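Local coordinates for tRNA modification GTPase mnmE (Chlorobium tepidum, PDB 3GEE) that hydrolyses GTP and, as a homodimer that also partners MnmG, takes part in modifying the wobble uridine of certain tRNAs, at the interface of chains A and B. Sequence-based numbering; all coordinates share one arbitrary frame. Chains: chain A/B, tRNA modification GTPase mnmE.

Contact 1: the interface of chains A and B. Residues chain A 22-24, 32, 34, 98, 150, 475-476; chain B 27-30, 100, 103.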
# COMPACT_ATOMS: atom_id res chain seq x y z
N ALA A 22 -8.93 1.18 -2.51
CA ALA A 22 -8.47 0.88 -3.86
C ALA A 22 -6.95 0.83 -3.95
O ALA A 22 -6.38 0.36 -4.95
CB ALA A 22 -9.03 1.88 -4.85
N THR A 23 -6.30 1.32 -2.90
CA THR A 23 -4.85 1.39 -2.80
C THR A 23 -4.30 0.25 -1.93
O THR A 23 -5.05 -0.36 -1.17
CB THR A 23 -4.45 2.73 -2.21
OG1 THR A 23 -5.24 3.00 -1.05
CG2 THR A 23 -4.68 3.82 -3.24
N PRO A 24 -2.99 -0.06 -2.04
CA PRO A 24 -2.42 -1.16 -1.26
C PRO A 24 -2.52 -0.92 0.23
O PRO A 24 -2.47 0.22 0.68
CB PRO A 24 -0.94 -1.16 -1.68
CG PRO A 24 -0.92 -0.49 -2.99
CD PRO A 24 -1.97 0.58 -2.89
N ILE A 32 -6.94 5.83 -1.52
CA ILE A 32 -8.15 6.07 -2.29
C ILE A 32 -9.26 5.09 -1.90
O ILE A 32 -9.12 3.88 -2.10
CB ILE A 32 -7.91 5.90 -3.81
CG1 ILE A 32 -6.83 6.86 -4.31
CG2 ILE A 32 -9.21 6.08 -4.60
CD1 ILE A 32 -6.24 6.44 -5.64
N ARG A 34 -12.78 4.11 -3.23
CA ARG A 34 -13.60 4.36 -4.43
C ARG A 34 -14.96 3.68 -4.40
O ARG A 34 -15.07 2.47 -4.20
CB ARG A 34 -12.84 4.06 -5.74
CG ARG A 34 -12.36 2.64 -5.93
CD ARG A 34 -12.69 2.13 -7.33
NE ARG A 34 -11.75 2.53 -8.38
CZ ARG A 34 -11.16 1.67 -9.21
NH1 ARG A 34 -11.39 0.37 -9.13
NH2 ARG A 34 -10.33 2.13 -10.14
N GLU A 98 -14.53 9.14 -6.09
CA GLU A 98 -13.31 8.57 -5.52
C GLU A 98 -12.71 9.53 -4.50
O GLU A 98 -12.13 10.56 -4.87
CB GLU A 98 -12.28 8.29 -6.61
CG GLU A 98 -12.65 7.21 -7.60
CD GLU A 98 -11.55 6.95 -8.61
OE1 GLU A 98 -10.58 7.75 -8.66
OE2 GLU A 98 -11.65 5.95 -9.36
N ILE A 150 -1.21 -5.47 -12.67
CA ILE A 150 -1.07 -5.21 -11.25
C ILE A 150 -0.21 -6.29 -10.57
O ILE A 150 0.64 -5.98 -9.73
CB ILE A 150 -2.45 -5.10 -10.59
CG1 ILE A 150 -3.16 -3.83 -11.07
CG2 ILE A 150 -2.34 -5.10 -9.07
CD1 ILE A 150 -4.64 -3.82 -10.82
N GLY A 475 -11.38 -4.04 -4.48
CA GLY A 475 -10.92 -2.70 -4.84
C GLY A 475 -10.83 -2.49 -6.34
O GLY A 475 -10.90 -1.35 -6.82
N LYS A 476 -10.68 -3.59 -7.07
CA LYS A 476 -10.56 -3.54 -8.52
C LYS A 476 -11.73 -4.25 -9.21
O LYS A 476 -11.69 -4.53 -10.41
CB LYS A 476 -9.22 -4.14 -8.98
CG LYS A 476 -8.78 -3.66 -10.37
CD LYS A 476 -9.17 -2.18 -10.61
CE LYS A 476 -8.58 -1.62 -11.90
NZ LYS A 476 -8.63 -0.14 -11.87
OXT LYS A 476 -12.74 -4.54 -8.58
N VAL B 27 0.51 -4.17 -3.61
CA VAL B 27 -0.37 -4.53 -4.70
C VAL B 27 -1.76 -4.01 -4.41
O VAL B 27 -2.33 -4.29 -3.35
CB VAL B 27 -0.37 -6.06 -4.93
CG1 VAL B 27 -1.50 -6.48 -5.85
CG2 VAL B 27 0.96 -6.51 -5.50
N GLY B 28 -2.29 -3.23 -5.35
CA GLY B 28 -3.64 -2.70 -5.25
C GLY B 28 -4.23 -2.37 -6.60
O GLY B 28 -3.55 -2.46 -7.63
N ALA B 29 -5.50 -1.98 -6.60
CA ALA B 29 -6.16 -1.49 -7.80
C ALA B 29 -5.49 -0.23 -8.33
O ALA B 29 -5.24 -0.11 -9.53
CB ALA B 29 -7.61 -1.24 -7.52
N LEU B 30 -5.18 0.71 -7.44
CA LEU B 30 -4.67 1.99 -7.89
C LEU B 30 -3.52 2.47 -7.04
O LEU B 30 -3.43 2.12 -5.87
CB LEU B 30 -5.78 3.05 -7.83
CG LEU B 30 -7.11 2.80 -8.53
CD1 LEU B 30 -8.07 3.86 -8.08
CD2 LEU B 30 -6.93 2.82 -10.04
N THR B 100 -2.88 9.13 -10.95
CA THR B 100 -3.24 7.91 -10.27
C THR B 100 -3.32 6.82 -11.33
O THR B 100 -4.11 6.91 -12.26
CB THR B 100 -4.51 8.02 -9.38
OG1 THR B 100 -5.53 7.14 -9.87
CG2 THR B 100 -5.02 9.45 -9.28
N GLY B 103 -2.34 -0.03 -9.81
CA GLY B 103 -1.58 -0.20 -8.57
C GLY B 103 -0.65 -1.39 -8.51
O GLY B 103 -0.54 -2.04 -7.47

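Contact 2: the interface of chains A and B. Residues chain A 63-66, 81, 83; chain B 63-65, 81, 83, 85.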
# COMPACT_ATOMS: atom_id res chain seq x y z
N TYR A 63 -15.33 14.31 -14.16
CA TYR A 63 -13.89 14.62 -14.18
C TYR A 63 -13.51 15.88 -13.40
O TYR A 63 -12.54 16.56 -13.73
CB TYR A 63 -13.34 14.62 -15.61
CG TYR A 63 -13.07 13.22 -16.08
CD1 TYR A 63 -14.04 12.49 -16.77
CD2 TYR A 63 -11.86 12.61 -15.80
CE1 TYR A 63 -13.79 11.19 -17.19
CE2 TYR A 63 -11.60 11.32 -16.21
CZ TYR A 63 -12.56 10.61 -16.90
OH TYR A 63 -12.27 9.33 -17.30
N THR A 64 -14.25 16.13 -12.33
CA THR A 64 -14.11 17.34 -11.55
C THR A 64 -13.82 16.99 -10.08
O THR A 64 -14.45 16.11 -9.51
CB THR A 64 -15.37 18.24 -11.73
OG1 THR A 64 -15.07 19.59 -11.37
CG2 THR A 64 -16.52 17.75 -10.89
N ALA A 65 -12.84 17.67 -9.50
CA ALA A 65 -12.36 17.34 -8.15
C ALA A 65 -12.82 18.36 -7.12
O ALA A 65 -12.94 19.55 -7.43
CB ALA A 65 -10.85 17.24 -8.15
N HIS A 66 -13.06 17.90 -5.90
CA HIS A 66 -13.62 18.75 -4.85
C HIS A 66 -12.96 18.54 -3.49
O HIS A 66 -12.96 17.43 -2.96
CB HIS A 66 -15.12 18.52 -4.75
CG HIS A 66 -15.81 18.58 -6.07
ND1 HIS A 66 -16.33 19.75 -6.58
CD2 HIS A 66 -16.03 17.63 -7.00
CE1 HIS A 66 -16.86 19.50 -7.77
NE2 HIS A 66 -16.69 18.22 -8.04
N ILE A 81 -10.21 14.75 -0.96
CA ILE A 81 -10.54 15.33 -2.26
C ILE A 81 -11.44 14.36 -3.01
O ILE A 81 -11.05 13.21 -3.27
CB ILE A 81 -9.29 15.71 -3.09
CG1 ILE A 81 -8.68 17.00 -2.54
CG2 ILE A 81 -9.64 15.85 -4.57
CD1 ILE A 81 -7.54 17.57 -3.36
N LEU A 83 -13.44 13.04 -6.27
CA LEU A 83 -13.39 13.09 -7.72
C LEU A 83 -14.67 12.51 -8.29
O LEU A 83 -14.93 11.31 -8.18
CB LEU A 83 -12.18 12.34 -8.26
CG LEU A 83 -11.87 12.44 -9.76
CD1 LEU A 83 -11.95 13.87 -10.26
CD2 LEU A 83 -10.50 11.87 -10.06
N TYR B 63 -8.10 21.78 -10.02
CA TYR B 63 -9.11 20.82 -9.57
C TYR B 63 -9.83 20.08 -10.69
O TYR B 63 -10.99 19.69 -10.56
CB TYR B 63 -10.07 21.46 -8.57
CG TYR B 63 -9.47 21.52 -7.19
CD1 TYR B 63 -8.75 22.63 -6.76
CD2 TYR B 63 -9.58 20.43 -6.34
CE1 TYR B 63 -8.19 22.67 -5.49
CE2 TYR B 63 -9.02 20.45 -5.08
CZ TYR B 63 -8.32 21.56 -4.66
OH TYR B 63 -7.78 21.56 -3.40
N THR B 64 -9.10 19.85 -11.77
CA THR B 64 -9.65 19.28 -12.99
C THR B 64 -8.89 18.00 -13.36
O THR B 64 -7.66 17.96 -13.32
CB THR B 64 -9.66 20.34 -14.12
OG1 THR B 64 -10.60 19.97 -15.13
CG2 THR B 64 -8.30 20.50 -14.74
N ALA B 65 -9.62 16.95 -13.70
CA ALA B 65 -9.03 15.62 -13.93
C ALA B 65 -9.01 15.28 -15.42
O ALA B 65 -9.91 15.67 -16.16
CB ALA B 65 -9.79 14.57 -13.16
N ILE B 81 -5.07 8.80 -14.81
CA ILE B 81 -5.90 10.00 -14.71
C ILE B 81 -5.08 11.09 -14.04
O ILE B 81 -4.61 10.93 -12.90
CB ILE B 81 -7.23 9.75 -13.97
CG1 ILE B 81 -8.21 9.03 -14.90
CG2 ILE B 81 -7.83 11.07 -13.46
CD1 ILE B 81 -9.61 8.86 -14.35
N LEU B 83 -4.58 14.73 -12.34
CA LEU B 83 -5.32 15.74 -11.59
C LEU B 83 -4.47 16.99 -11.48
O LEU B 83 -3.44 17.01 -10.80
CB LEU B 83 -5.71 15.23 -10.21
CG LEU B 83 -6.65 16.10 -9.36
CD1 LEU B 83 -7.83 16.61 -10.16
CD2 LEU B 83 -7.14 15.32 -8.15
N PHE B 85 -3.60 20.68 -10.24
CA PHE B 85 -3.79 21.66 -9.17
C PHE B 85 -2.94 22.85 -9.53
O PHE B 85 -1.82 22.70 -10.05
CB PHE B 85 -3.29 21.14 -7.83
CG PHE B 85 -4.03 19.97 -7.28
CD1 PHE B 85 -3.61 18.67 -7.56
CD2 PHE B 85 -5.12 20.16 -6.45
CE1 PHE B 85 -4.29 17.57 -7.04
CE2 PHE B 85 -5.80 19.07 -5.92
CZ PHE B 85 -5.38 17.77 -6.21

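Contact 1: the interface of chains A and B
B:Leu30, at the start of strand 30-36, packs from one subunit of the MnmE homodimer against the other. Its CG lies anti to the carbonyl carbon (chi1 -54°), which aims the fork at chain A. CB is flanked by A:Ala22 O and by A:Ile32 CD1, 4.1 Å from the latter. CG then passes NH2 of the A:Arg34 guanidinium, and both tips straddle that nitrogen: CD1 and CD2 each lie 3.5 Å from NH2. CD1 also meets the methyl CB of A:Ala22 at 3.9 Å, whereas CD2 turns toward the side-chain amine NZ of A:Lys476. A:Ile32 and A:Arg34 both cross the leucine at roughly a right angle.

A backbone hydrogen bond helps to place this side chain: B:Leu30 N donates to A:Ala22 O across 2.8 Å, above the carbonyl plane, 30° out of it. The methyl of B:Ala29 packs on the aliphatic stem of A:Lys476, with CB 3.6 Å from CD. NZ of that lysine sits at the guanidinium edge of A:Arg34, in its plane. The carboxylate of A:Glu98 pairs with A:Arg34 NE and would partly offset the positive charge that the two basic groups probably carry.

On the other flank, A:Ile150 brings CG2 to within 3.6 Å of B:Val27 CG1, the two side chains crossing obliquely, while CG1, CG2 and CD1 gather round the carbonyl oxygen of B:Gly28, CD1 at 3.6 Å. An alanine here would remove both branches and would probably loosen the packing over B:Val27 and B:Gly28.

The patch joins the loop 27-29 and strand start of chain B to the 22-24 loop, strands 30-36 and 96-102, helix 140-151 and the C-terminus of chain A. B:Leu30 and B:Thr100 belong to the folinic acid pocket, and A:Arg34, A:Glu98 and A:Lys476 are predicted to bind this folate, so the pocket is likely to be built by both subunits.

Contact 2: the interface of chains A and B
The phenol ring of B:Tyr63 carries B:Phe85 of its own chain against one face: CE2 stands 3.6 Å above the tyrosine plane, displaced toward the rim. CZ of B:Tyr63 lies in plane at the edge of the phenylalanine ring, so the pair meets edge to face. These aromatics belong to the TrmE N-terminal domain, whose two copies join here by an antiparallel beta bridge across the homodimer, A:Thr64 opposite B:Thr64.

CD1 of A:Ile81 reaches tip to tip toward B:Phe85, 3.4 Å from CE2, and also touches CE2 of B:Tyr63. The isoleucine holds CG1 anti to the carbonyl carbon (chi1 -77°), which sends its terminal methyl across the boundary. In the twin contact, CD1 of B:Ile81 lies 3.7 Å from CE2 of A:Tyr63, the two crossing at about a right angle.

The bridge rests on two symmetric backbone bonds. B:Ala65 N donates to A:Tyr63 O across 2.9 Å, and A:Ala65 N repeats the bond to B:Tyr63 O; each donor lies above the carbonyl plane, 31° out of it. Each tyrosine has a left-handed backbone just before strand 64-71 and lays CB and CD2 against the partner's alanine, CD2 of A:Tyr63 3.9 Å from CB of B:Ala65. Beside the bridge, the methyl of A:Ala65 packs on CD1 of B:Leu83 at 3.7 Å, with the same pairing from A:Leu83 to B:Ala65. Both leucines reach the alanine methyls with CG anti to the backbone N (chi1 -172°).

About 17 Å separates the C-alpha centres of contact 1 and contact 2, and no residue is common to both. Contact 1 draws on strands 30-36 and 96-102, helix 140-151 and the C-terminus, contact 2 on strands 64-71 and 76-85. The folate pocket connects them, since B:Leu30 and B:Thr100 from contact 1 and B:Ile81 from contact 2 all line it, with A:Ile81 as the counterpart in the other copy. Contact 2 lies about the two-fold axis and pairs like with like, whereas contact 1 is repeated with the chains exchanged. Dimer formation and construction of the folate site therefore appear to be coupled.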